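Local atomic coordinates of colicin B (Escherichia coli, PDB entry 1RH1), a protein that kills sensitive bacteria by forming a channel that depolarises their cytoplasmic membrane, dissipating cellular energy. Residues 72-77 / 221-226; 84-89 / 140-145; 394-399 / 469-474. All coordinates share one frame; numbering follows the deposited sequence.

Contact 1. Residues 72-77 / 221-226; sequences IILDKE and NLPDLV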
ATOM      1  N   ILE A  72     -11.773  -5.054  29.229  1.00  4.02           N
ATOM      2  CA  ILE A  72     -11.913  -6.463  29.590  1.00  3.68           C
ATOM      3  C   ILE A  72     -10.550  -7.020  30.002  1.00  3.74           C
ATOM      4  O   ILE A  72      -9.532  -6.833  29.337  1.00  2.00           O
ATOM      5  CB  ILE A  72     -12.597  -7.138  28.337  1.00  2.00           C
ATOM      6  CG1 ILE A  72     -14.052  -6.784  28.464  1.00  2.00           C
ATOM      7  CG2 ILE A  72     -12.593  -8.647  28.273  1.00  2.00           C
ATOM      8  CD1 ILE A  72     -14.759  -6.914  27.133  1.00  6.60           C
ATOM      9  N   ILE A  73     -10.574  -7.651  31.190  1.00  4.80           N
ATOM     10  CA  ILE A  73      -9.394  -8.135  31.905  1.00  5.28           C
ATOM     11  C   ILE A  73      -9.243  -9.644  31.833  1.00  2.00           C
ATOM     12  O   ILE A  73     -10.200 -10.335  32.148  1.00  7.72           O
ATOM     13  CB  ILE A  73      -9.509  -7.665  33.385  1.00  2.00           C
ATOM     14  CG1 ILE A  73      -9.665  -6.173  33.503  1.00  2.00           C
ATOM     15  CG2 ILE A  73      -8.235  -8.017  34.107  1.00  4.14           C
ATOM     16  CD1 ILE A  73      -9.969  -5.757  34.947  1.00  2.00           C
ATOM     17  N   LEU A  74      -8.097 -10.214  31.453  1.00  2.68           N
ATOM     18  CA  LEU A  74      -7.925 -11.673  31.403  1.00  4.58           C
ATOM     19  C   LEU A  74      -7.687 -12.195  32.806  1.00  8.04           C
ATOM     20  O   LEU A  74      -6.922 -11.578  33.554  1.00  9.49           O
ATOM     21  CB  LEU A  74      -6.741 -12.033  30.516  1.00  2.44           C
ATOM     22  CG  LEU A  74      -6.456 -13.482  30.200  1.00  5.11           C
ATOM     23  CD1 LEU A  74      -7.640 -14.129  29.526  1.00  5.58           C
ATOM     24  CD2 LEU A  74      -5.288 -13.555  29.245  1.00  6.82           C
ATOM     25  N   ASP A  75      -8.318 -13.320  33.185  1.00  9.72           N
ATOM     26  CA  ASP A  75      -8.260 -13.871  34.556  1.00  6.97           C
ATOM     27  C   ASP A  75      -8.589 -12.784  35.595  1.00  5.64           C
ATOM     28  O   ASP A  75      -7.911 -12.619  36.618  1.00  2.00           O
ATOM     29  CB  ASP A  75      -6.859 -14.458  34.883  1.00  4.59           C
ATOM     30  CG  ASP A  75      -6.341 -15.585  33.992  1.00  5.55           C
ATOM     31  OD1 ASP A  75      -5.136 -15.617  33.727  1.00  6.60           O
ATOM     32  OD2 ASP A  75      -7.122 -16.437  33.574  1.00  2.69           O
ATOM     33  N   LYS A  76      -9.680 -12.044  35.331  1.00  2.00           N
ATOM     34  CA  LYS A  76     -10.090 -10.939  36.186  1.00  2.00           C
ATOM     35  C   LYS A  76     -10.017 -11.242  37.656  1.00  2.00           C
ATOM     36  O   LYS A  76      -9.506 -10.430  38.414  1.00  2.00           O
ATOM     37  CB  LYS A  76     -11.531 -10.482  35.919  1.00  3.71           C
ATOM     38  CG  LYS A  76     -11.727  -9.080  36.523  1.00  2.25           C
ATOM     39  CD  LYS A  76     -13.118  -8.459  36.394  1.00  5.27           C
ATOM     40  CE  LYS A  76     -13.134  -7.055  37.031  1.00  4.38           C
ATOM     41  NZ  LYS A  76     -14.474  -6.490  37.152  1.00  4.55           N
ATOM     42  N   GLU A  77     -10.477 -12.460  37.979  1.00  6.04           N
ATOM     43  CA  GLU A  77     -10.596 -12.982  39.336  1.00  6.50           C
ATOM     44  C   GLU A  77      -9.988 -14.360  39.599  1.00  3.34           C
ATOM     45  O   GLU A  77     -10.501 -15.128  40.409  1.00  2.00           O
ATOM     46  CB  GLU A  77     -12.087 -12.968  39.685  1.00  4.74           C
ATOM     47  CG  GLU A  77     -12.480 -11.564  40.100  1.00 12.30           C
ATOM     48  CD  GLU A  77     -13.954 -11.291  40.366  1.00 15.56           C
ATOM     49  OE1 GLU A  77     -14.667 -12.170  40.854  1.00 13.24           O
ATOM     50  OE2 GLU A  77     -14.387 -10.166  40.098  1.00 19.57           O
ATOM     51  N   ASN A 221      -3.067 -14.597  20.499  1.00 23.41           N
ATOM     52  CA  ASN A 221      -2.184 -15.203  21.502  1.00 21.72           C
ATOM     53  C   ASN A 221      -2.864 -15.532  22.842  1.00 19.63           C
ATOM     54  O   ASN A 221      -2.421 -16.401  23.594  1.00 18.30           O
ATOM     55  CB  ASN A 221      -0.979 -14.300  21.808  1.00 26.35           C
ATOM     56  CG  ASN A 221      -0.038 -14.092  20.632  1.00 31.83           C
ATOM     57  OD1 ASN A 221       0.705 -15.006  20.261  1.00 33.67           O
ATOM     58  ND2 ASN A 221      -0.045 -12.894  20.027  1.00 34.02           N
ATOM     59  N   LEU A 222      -3.960 -14.834  23.161  1.00 15.37           N
ATOM     60  CA  LEU A 222      -4.728 -15.003  24.384  1.00 11.67           C
ATOM     61  C   LEU A 222      -5.766 -16.112  24.263  1.00  7.79           C
ATOM     62  O   LEU A 222      -6.090 -16.515  23.138  1.00 12.13           O
ATOM     63  CB  LEU A 222      -5.368 -13.666  24.698  1.00  2.78           C
ATOM     64  CG  LEU A 222      -4.343 -12.550  24.848  1.00  3.29           C
ATOM     65  CD1 LEU A 222      -5.062 -11.342  25.351  1.00  4.86           C
ATOM     66  CD2 LEU A 222      -3.250 -12.894  25.837  1.00  2.00           C
ATOM     67  N   PRO A 223      -6.298 -16.698  25.341  1.00  4.79           N
ATOM     68  CA  PRO A 223      -7.323 -17.713  25.240  1.00  5.80           C
ATOM     69  C   PRO A 223      -8.648 -17.180  24.669  1.00  7.45           C
ATOM     70  O   PRO A 223      -8.951 -15.972  24.678  1.00  6.55           O
ATOM     71  CB  PRO A 223      -7.386 -18.239  26.650  1.00  3.37           C
ATOM     72  CG  PRO A 223      -7.096 -17.028  27.495  1.00  2.00           C
ATOM     73  CD  PRO A 223      -5.942 -16.437  26.729  1.00  7.01           C
ATOM     74  N   ASP A 224      -9.414 -18.142  24.133  1.00  5.45           N
ATOM     75  CA  ASP A 224     -10.697 -17.889  23.508  1.00  7.59           C
ATOM     76  C   ASP A 224     -11.659 -17.136  24.426  1.00  8.29           C
ATOM     77  O   ASP A 224     -11.739 -17.405  25.631  1.00  7.26           O
ATOM     78  CB  ASP A 224     -11.268 -19.239  23.082  1.00 12.56           C
ATOM     79  CG  ASP A 224     -10.570 -19.982  21.924  1.00 18.31           C
ATOM     80  OD1 ASP A 224     -11.242 -20.753  21.237  1.00 22.37           O
ATOM     81  OD2 ASP A 224      -9.369 -19.826  21.693  1.00 21.85           O
ATOM     82  N   LEU A 225     -12.332 -16.107  23.881  1.00  6.77           N
ATOM     83  CA  LEU A 225     -13.272 -15.320  24.669  1.00  4.07           C
ATOM     84  C   LEU A 225     -14.580 -16.084  24.791  1.00  5.18           C
ATOM     85  O   LEU A 225     -14.996 -16.765  23.851  1.00  5.33           O
ATOM     86  CB  LEU A 225     -13.475 -13.983  23.987  1.00  2.00           C
ATOM     87  CG  LEU A 225     -14.433 -12.990  24.602  1.00  2.00           C
ATOM     88  CD1 LEU A 225     -14.040 -12.590  26.002  1.00  2.00           C
ATOM     89  CD2 LEU A 225     -14.423 -11.782  23.712  1.00  2.00           C
ATOM     90  N   VAL A 226     -15.196 -16.066  25.971  1.00  3.05           N
ATOM     91  CA  VAL A 226     -16.453 -16.761  26.152  1.00  2.50           C
ATOM     92  C   VAL A 226     -17.507 -15.706  25.943  1.00  3.00           C
ATOM     93  O   VAL A 226     -17.442 -14.639  26.551  1.00  6.05           O
ATOM     94  CB  VAL A 226     -16.520 -17.363  27.572  1.00  2.00           C
ATOM     95  CG1 VAL A 226     -17.937 -17.681  27.991  1.00  3.48           C
ATOM     96  CG2 VAL A 226     -15.820 -18.696  27.573  1.00  2.00           C
TER
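L74 and P223 meet end to end, the isobutyl fork of the leucine and the outer edge of the pyrrolidine ring reaching toward each other. L74 CD1 lies 3.6 Å from P223 CG, and L74 CD2 packs 3.9 Å from P223 CD. P223 lies at the solvent-exposed margin, while L74 and L222 are buried. The second methyl also reaches past the proline: L74 CD2 is 4.0 Å from L222 CD2, and here the two leucine side chains run at a slant to each other. L74 carries CG opposite its backbone N (chi1 -174°), which swings the fork across to the other segment. L222 keeps CG beside its backbone N instead (chi1 -58°), and CD2 is the methyl that meets L74. The backbones stay well apart, with L74 CA and L222 CA separated by 8.4 Å, and each strand pairs with a different neighbour. Both belong to the curled mixed sheet of the N-terminal region: strand 70-73 runs antiparallel to strand 139-146, whereas strand 225-228 lies between strands 87-90 and 213-216. Apolar side chains close the gap, with W86 touching I72, L74 and L222. Beyond L74 the chain turns through D75, which has a left-handed backbone conformation. D75 OD2 accepts a hydrogen bond from G85 N. On the strand side, I72 and L225 each touch V88 and M142, which link them indirectly.

Contact 2. Residues 84-89 / 140-145; sequences SGWSVS and RLMVTQ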
ATOM      1  N   SER A  84     -10.304 -20.211  34.955  1.00  4.75           N
ATOM      2  CA  SER A  84      -9.400 -19.599  33.999  1.00  8.91           C
ATOM      3  C   SER A  84     -10.080 -18.799  32.899  1.00 11.25           C
ATOM      4  O   SER A  84     -11.128 -19.207  32.406  1.00 11.28           O
ATOM      5  CB  SER A  84      -8.547 -20.649  33.309  1.00  9.64           C
ATOM      6  OG  SER A  84      -7.614 -21.307  34.150  1.00 16.87           O
ATOM      7  N   GLY A  85      -9.518 -17.630  32.560  1.00 12.69           N
ATOM      8  CA  GLY A  85      -9.946 -16.857  31.407  1.00 10.86           C
ATOM      9  C   GLY A  85     -10.771 -15.580  31.544  1.00 10.09           C
ATOM     10  O   GLY A  85     -10.750 -14.741  32.454  1.00 11.07           O
ATOM     11  N   TRP A  86     -11.535 -15.634  30.453  1.00  5.42           N
ATOM     12  CA  TRP A  86     -12.353 -14.597  29.863  1.00  4.38           C
ATOM     13  C   TRP A  86     -13.844 -14.852  29.653  1.00  6.51           C
ATOM     14  O   TRP A  86     -14.207 -15.906  29.129  1.00  7.91           O
ATOM     15  CB  TRP A  86     -11.668 -14.316  28.553  1.00  6.21           C
ATOM     16  CG  TRP A  86     -10.986 -12.988  28.458  1.00  7.25           C
ATOM     17  CD1 TRP A  86     -11.241 -11.961  29.333  1.00  8.77           C
ATOM     18  CD2 TRP A  86     -10.122 -12.655  27.467  1.00  6.71           C
ATOM     19  NE1 TRP A  86     -10.536 -10.948  28.881  1.00 10.77           N
ATOM     20  CE2 TRP A  86      -9.862 -11.312  27.778  1.00  4.84           C
ATOM     21  CE3 TRP A  86      -9.538 -13.263  26.368  1.00  4.30           C
ATOM     22  CZ2 TRP A  86      -9.012 -10.542  27.000  1.00  2.00           C
ATOM     23  CZ3 TRP A  86      -8.682 -12.481  25.581  1.00  7.55           C
ATOM     24  CH2 TRP A  86      -8.422 -11.139  25.894  1.00  2.00           C
ATOM     25  N   SER A  87     -14.751 -13.920  29.969  1.00  6.58           N
ATOM     26  CA  SER A  87     -16.185 -14.102  29.700  1.00  5.05           C
ATOM     27  C   SER A  87     -16.905 -12.768  29.644  1.00  5.03           C
ATOM     28  O   SER A  87     -16.894 -12.005  30.611  1.00  6.15           O
ATOM     29  CB  SER A  87     -16.925 -14.914  30.777  1.00  5.30           C
ATOM     30  OG  SER A  87     -16.563 -16.276  30.946  1.00 10.87           O
ATOM     31  N   VAL A  88     -17.561 -12.483  28.519  1.00  3.16           N
ATOM     32  CA  VAL A  88     -18.338 -11.257  28.340  1.00  4.88           C
ATOM     33  C   VAL A  88     -19.777 -11.559  27.934  1.00  2.61           C
ATOM     34  O   VAL A  88     -20.038 -12.609  27.350  1.00  6.04           O
ATOM     35  CB  VAL A  88     -17.700 -10.366  27.255  1.00  2.00           C
ATOM     36  CG1 VAL A  88     -16.255 -10.114  27.607  1.00  5.05           C
ATOM     37  CG2 VAL A  88     -17.703 -11.044  25.911  1.00  5.05           C
ATOM     38  N   SER A  89     -20.736 -10.681  28.224  1.00  5.10           N
ATOM     39  CA  SER A  89     -22.105 -10.834  27.746  1.00  3.87           C
ATOM     40  C   SER A  89     -22.338 -10.037  26.459  1.00  2.00           C
ATOM     41  O   SER A  89     -21.947  -8.881  26.358  1.00  4.63           O
ATOM     42  CB  SER A  89     -23.095 -10.352  28.809  1.00  4.09           C
ATOM     43  OG  SER A  89     -24.456 -10.668  28.501  1.00  8.41           O
ATOM     44  N   ARG A 140      -7.728  -5.753  27.717  1.00  4.66           N
ATOM     45  CA  ARG A 140      -8.034  -5.605  26.298  1.00  3.05           C
ATOM     46  C   ARG A 140      -9.323  -4.799  26.060  1.00  2.00           C
ATOM     47  O   ARG A 140     -10.363  -5.056  26.647  1.00  3.10           O
ATOM     48  CB  ARG A 140      -8.103  -6.993  25.721  1.00  2.00           C
ATOM     49  CG  ARG A 140      -7.507  -6.835  24.370  1.00  2.00           C
ATOM     50  CD  ARG A 140      -6.280  -7.645  24.020  1.00  2.00           C
ATOM     51  NE  ARG A 140      -5.143  -7.356  24.854  1.00  2.00           N
ATOM     52  CZ  ARG A 140      -3.936  -7.813  24.523  1.00  2.00           C
ATOM     53  NH1 ARG A 140      -3.746  -8.536  23.418  1.00  2.00           N
ATOM     54  NH2 ARG A 140      -2.908  -7.594  25.333  1.00  2.00           N
ATOM     55  N   LEU A 141      -9.306  -3.717  25.284  1.00  2.00           N
ATOM     56  CA  LEU A 141     -10.494  -2.921  24.986  1.00  2.00           C
ATOM     57  C   LEU A 141     -11.268  -3.554  23.854  1.00  2.12           C
ATOM     58  O   LEU A 141     -10.753  -3.700  22.750  1.00  3.08           O
ATOM     59  CB  LEU A 141     -10.113  -1.527  24.561  1.00  2.00           C
ATOM     60  CG  LEU A 141      -9.409  -0.688  25.587  1.00  2.00           C
ATOM     61  CD1 LEU A 141      -8.925   0.546  24.933  1.00  2.00           C
ATOM     62  CD2 LEU A 141     -10.348  -0.289  26.702  1.00  4.61           C
ATOM     63  N   MET A 142     -12.501  -3.958  24.096  1.00  2.00           N
ATOM     64  CA  MET A 142     -13.257  -4.597  23.055  1.00  2.00           C
ATOM     65  C   MET A 142     -14.424  -3.729  22.656  1.00  2.00           C
ATOM     66  O   MET A 142     -15.053  -3.072  23.480  1.00  2.00           O
ATOM     67  CB  MET A 142     -13.739  -5.960  23.540  1.00  2.44           C
ATOM     68  CG  MET A 142     -12.621  -6.970  23.715  1.00  2.53           C
ATOM     69  SD  MET A 142     -13.099  -8.614  24.282  1.00  2.00           S
ATOM     70  CE  MET A 142     -11.486  -9.290  24.162  1.00  2.00           C
ATOM     71  N   VAL A 143     -14.686  -3.722  21.346  1.00  4.77           N
ATOM     72  CA  VAL A 143     -15.782  -2.971  20.729  1.00  5.96           C
ATOM     73  C   VAL A 143     -16.543  -3.939  19.865  1.00  6.11           C
ATOM     74  O   VAL A 143     -15.984  -4.805  19.197  1.00  7.45           O
ATOM     75  CB  VAL A 143     -15.380  -1.848  19.757  1.00  5.26           C
ATOM     76  CG1 VAL A 143     -16.350  -0.706  19.974  1.00  4.34           C
ATOM     77  CG2 VAL A 143     -13.939  -1.395  19.948  1.00 12.85           C
ATOM     78  N   THR A 144     -17.844  -3.746  19.831  1.00  7.41           N
ATOM     79  CA  THR A 144     -18.711  -4.655  19.124  1.00  7.79           C
ATOM     80  C   THR A 144     -19.572  -3.936  18.118  1.00  5.72           C
ATOM     81  O   THR A 144     -19.863  -2.749  18.260  1.00  8.64           O
ATOM     82  CB  THR A 144     -19.439  -5.375  20.281  1.00 10.64           C
ATOM     83  OG1 THR A 144     -18.699  -6.586  20.303  1.00 13.28           O
ATOM     84  CG2 THR A 144     -20.925  -5.640  20.199  1.00  9.05           C
ATOM     85  N   GLN A 145     -19.906  -4.654  17.048  1.00  4.89           N
ATOM     86  CA  GLN A 145     -20.813  -4.185  16.009  1.00  2.91           C
ATOM     87  C   GLN A 145     -21.639  -5.312  15.397  1.00  4.10           C
ATOM     88  O   GLN A 145     -21.112  -6.384  15.089  1.00  3.92           O
ATOM     89  CB  GLN A 145     -20.087  -3.559  14.851  1.00  4.26           C
ATOM     90  CG  GLN A 145     -19.390  -2.243  15.012  1.00  6.15           C
ATOM     91  CD  GLN A 145     -20.314  -1.055  14.947  1.00  7.04           C
ATOM     92  OE1 GLN A 145     -21.002  -0.750  15.910  1.00  9.61           O
ATOM     93  NE2 GLN A 145     -20.330  -0.353  13.821  1.00  9.60           N
TER
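W86 and R140 stand with their CA atoms 10.6 Å apart, on segments that run in roughly the same direction but are too distant to pair; side chains bridge the space. A chi1 of -110° turns the indole of W86 toward strand 139-146 and carries its six-membered ring there. M142 comes from the opposite direction, extended beyond CG, and sets its terminal methyl over one ring face. This is a CH-pi contact: M142 CE is 4.2 Å from the centroid of the W86 six-membered ring, 24° off the normal and displaced toward the rim at CZ2 and CH2. R140 uses its aliphatic root instead, with R140 CB 3.9 Å from W86 CZ2 at the ring edge, near its plane. The arginine chain bends at chi2 and chi3, and the guanidinium plane stands 68° from the indole. All three residues are buried. The two strands are joined through their neighbours in the mixed sheet: strand 139-146 runs antiparallel to strands 70-73 and 281-286, while strand 87-90, which follows W86, pairs in parallel with strands 62-64 and 225-228.

Contact 3. Residues 394-399 / 469-474; sequences NAWKAF and GSALIA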
ATOM      1  N   ASN A 394      25.528  20.747 -36.534  1.00  3.81           N
ATOM      2  CA  ASN A 394      25.043  22.101 -36.307  1.00  2.24           C
ATOM      3  C   ASN A 394      23.654  22.218 -35.677  1.00  4.68           C
ATOM      4  O   ASN A 394      23.338  23.186 -34.979  1.00  2.00           O
ATOM      5  CB  ASN A 394      25.050  22.832 -37.613  1.00  2.00           C
ATOM      6  CG  ASN A 394      26.427  23.267 -38.077  1.00  3.18           C
ATOM      7  OD1 ASN A 394      26.708  23.257 -39.274  1.00  2.00           O
ATOM      8  ND2 ASN A 394      27.322  23.680 -37.182  1.00  6.57           N
ATOM      9  N   ALA A 395      22.809  21.212 -35.910  1.00  2.00           N
ATOM     10  CA  ALA A 395      21.503  21.130 -35.282  1.00  3.56           C
ATOM     11  C   ALA A 395      21.640  20.804 -33.805  1.00  3.24           C
ATOM     12  O   ALA A 395      20.883  21.321 -32.983  1.00  5.89           O
ATOM     13  CB  ALA A 395      20.682  20.047 -35.939  1.00  6.61           C
ATOM     14  N   TRP A 396      22.598  19.953 -33.438  1.00  2.00           N
ATOM     15  CA  TRP A 396      22.847  19.732 -32.035  1.00  2.00           C
ATOM     16  C   TRP A 396      23.497  20.945 -31.371  1.00  2.87           C
ATOM     17  O   TRP A 396      23.139  21.282 -30.250  1.00  3.91           O
ATOM     18  CB  TRP A 396      23.696  18.501 -31.920  1.00  2.00           C
ATOM     19  CG  TRP A 396      22.869  17.225 -31.917  1.00  2.00           C
ATOM     20  CD1 TRP A 396      22.972  16.305 -32.918  1.00  2.00           C
ATOM     21  CD2 TRP A 396      21.989  16.858 -30.936  1.00  2.00           C
ATOM     22  NE1 TRP A 396      22.164  15.343 -32.577  1.00  2.00           N
ATOM     23  CE2 TRP A 396      21.566  15.629 -31.412  1.00  2.00           C
ATOM     24  CE3 TRP A 396      21.487  17.361 -29.732  1.00  2.00           C
ATOM     25  CZ2 TRP A 396      20.639  14.887 -30.689  1.00  2.00           C
ATOM     26  CZ3 TRP A 396      20.557  16.617 -29.008  1.00  2.00           C
ATOM     27  CH2 TRP A 396      20.137  15.379 -29.483  1.00  2.00           C
ATOM     28  N   LYS A 397      24.395  21.692 -32.029  1.00  2.00           N
ATOM     29  CA  LYS A 397      25.026  22.890 -31.483  1.00  2.00           C
ATOM     30  C   LYS A 397      24.052  23.972 -31.092  1.00  2.00           C
ATOM     31  O   LYS A 397      24.358  24.819 -30.273  1.00  2.00           O
ATOM     32  CB  LYS A 397      25.956  23.507 -32.472  1.00  2.00           C
ATOM     33  CG  LYS A 397      27.104  22.620 -32.823  1.00  2.00           C
ATOM     34  CD  LYS A 397      28.017  23.483 -33.645  1.00  3.10           C
ATOM     35  CE  LYS A 397      29.451  23.125 -33.326  1.00  4.06           C
ATOM     36  NZ  LYS A 397      29.761  23.487 -31.958  1.00  3.86           N
ATOM     37  N   ALA A 398      22.867  23.983 -31.694  1.00  4.06           N
ATOM     38  CA  ALA A 398      21.847  24.964 -31.389  1.00  2.00           C
ATOM     39  C   ALA A 398      20.770  24.444 -30.445  1.00  5.29           C
ATOM     40  O   ALA A 398      19.938  25.202 -29.931  1.00  6.49           O
ATOM     41  CB  ALA A 398      21.218  25.407 -32.673  1.00  2.00           C
ATOM     42  N   PHE A 399      20.781  23.135 -30.169  1.00  4.17           N
ATOM     43  CA  PHE A 399      19.874  22.531 -29.214  1.00  2.00           C
ATOM     44  C   PHE A 399      19.957  23.243 -27.873  1.00  2.00           C
ATOM     45  O   PHE A 399      21.018  23.651 -27.427  1.00  2.00           O
ATOM     46  CB  PHE A 399      20.261  21.068 -29.109  1.00  2.00           C
ATOM     47  CG  PHE A 399      19.489  20.241 -28.107  1.00  2.00           C
ATOM     48  CD1 PHE A 399      18.281  19.669 -28.478  1.00  2.00           C
ATOM     49  CD2 PHE A 399      20.001  20.047 -26.827  1.00  2.27           C
ATOM     50  CE1 PHE A 399      17.581  18.900 -27.565  1.00  2.04           C
ATOM     51  CE2 PHE A 399      19.298  19.274 -25.911  1.00  4.10           C
ATOM     52  CZ  PHE A 399      18.087  18.701 -26.283  1.00  6.86           C
ATOM     53  N   GLY A 469      14.840  11.832 -29.291  1.00  6.89           N
ATOM     54  CA  GLY A 469      13.608  11.861 -30.058  1.00  2.50           C
ATOM     55  C   GLY A 469      13.059  13.257 -30.187  1.00  2.22           C
ATOM     56  O   GLY A 469      12.868  13.740 -31.297  1.00  2.64           O
ATOM     57  N   SER A 470      12.837  13.932 -29.061  1.00  2.00           N
ATOM     58  CA  SER A 470      12.310  15.284 -29.105  1.00  3.83           C
ATOM     59  C   SER A 470      13.282  16.336 -29.632  1.00  2.97           C
ATOM     60  O   SER A 470      12.954  17.509 -29.772  1.00  7.57           O
ATOM     61  CB  SER A 470      11.805  15.656 -27.707  1.00  6.11           C
ATOM     62  OG  SER A 470      12.845  15.751 -26.766  1.00  6.81           O
ATOM     63  N   ALA A 471      14.502  15.938 -29.952  1.00  6.86           N
ATOM     64  CA  ALA A 471      15.418  16.827 -30.623  1.00  6.97           C
ATOM     65  C   ALA A 471      15.192  16.569 -32.097  1.00  5.00           C
ATOM     66  O   ALA A 471      15.140  17.561 -32.809  1.00 11.97           O
ATOM     67  CB  ALA A 471      16.870  16.513 -30.308  1.00  3.58           C
ATOM     68  N   LEU A 472      15.025  15.306 -32.583  1.00  9.59           N
ATOM     69  CA  LEU A 472      14.783  14.967 -34.001  1.00  7.44           C
ATOM     70  C   LEU A 472      13.447  15.482 -34.521  1.00  8.69           C
ATOM     71  O   LEU A 472      13.414  15.995 -35.645  1.00  8.86           O
ATOM     72  CB  LEU A 472      14.816  13.446 -34.238  1.00  2.00           C
ATOM     73  CG  LEU A 472      14.302  12.852 -35.561  1.00  2.00           C
ATOM     74  CD1 LEU A 472      15.214  13.231 -36.692  1.00  5.03           C
ATOM     75  CD2 LEU A 472      14.321  11.349 -35.522  1.00  2.00           C
ATOM     76  N   ILE A 473      12.347  15.415 -33.746  1.00  7.45           N
ATOM     77  CA  ILE A 473      11.073  15.913 -34.240  1.00  9.23           C
ATOM     78  C   ILE A 473      11.035  17.429 -34.201  1.00 14.23           C
ATOM     79  O   ILE A 473       9.993  18.028 -34.463  1.00 17.27           O
ATOM     80  CB  ILE A 473       9.840  15.406 -33.427  1.00  9.11           C
ATOM     81  CG1 ILE A 473       9.884  15.946 -32.024  1.00 12.04           C
ATOM     82  CG2 ILE A 473       9.804  13.878 -33.429  1.00  9.19           C
ATOM     83  CD1 ILE A 473       8.596  15.613 -31.270  1.00 19.41           C
ATOM     84  N   ALA A 474      12.169  18.066 -33.895  1.00 11.11           N
ATOM     85  CA  ALA A 474      12.291  19.516 -33.781  1.00 12.19           C
ATOM     86  C   ALA A 474      13.442  20.066 -34.593  1.00 10.02           C
ATOM     87  O   ALA A 474      13.634  21.279 -34.657  1.00 11.77           O
ATOM     88  CB  ALA A 474      12.539  19.932 -32.330  1.00  9.03           C
TER
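This is a small, wholly apolar contact in the pore-forming domain, made between the C-terminal end of helix 386-398, with the residue just after it, and the last turn of helix 457-472. A471 presents one methyl group to two aromatic rings. A471 CB lies 3.6 Å from W396 CH2, the outer corner of the indole, and 3.7 Å from F399 CE1, with F399 CD1 next. The two rings also pack on each other: W396 CZ3 sits 3.8 Å above the plane of the F399 ring, over its centre. F399 reaches this position because its chain has left the helix and its CG lies opposite the backbone N (chi1 177°), which sends the phenyl beneath the rim of the indole, toward A471. F399 N bonds W396 O (3.0 Å) in the turn that ends the helix, and R428 NH1 of helix 420-435 bonds the carbonyl oxygens of both residues. Pore-forming colicins share an all-helical bundle with a hydrophobic hairpin at its core, here helices 457-472 and 479-495, each predicted to be membrane-spanning. A471 lies on the side of helix 457-472 that meets helix 386-398, while neighbouring L472 packs on helix 479-495 and on the long helix 291-340. F475, just past the helix, meets W396 edge-to-face, and M404 of helix 401-406 touches both F399 and S470.

Overall arrangement
Contacts 1 and 2 are parts of one apolar core in the N-terminal region, their centres only 7 Å apart, with contact 2 nested along the chain inside the loop that contact 1 closes. They are joined by backbone as well as side chains: I72 O lies 2.7 Å from R140 N, a probable hydrogen bond between neighbouring strands. Contact 3 belongs to the pore-forming domain on the opposite side of the chain's centre. Its centre is about 75 Å from that of contact 1 and 72 Å from that of contact 2, with nearest atoms about 56 and 55 Å away. The long helix 291-340 runs between the two regions and reaches the bundle next to 469-474.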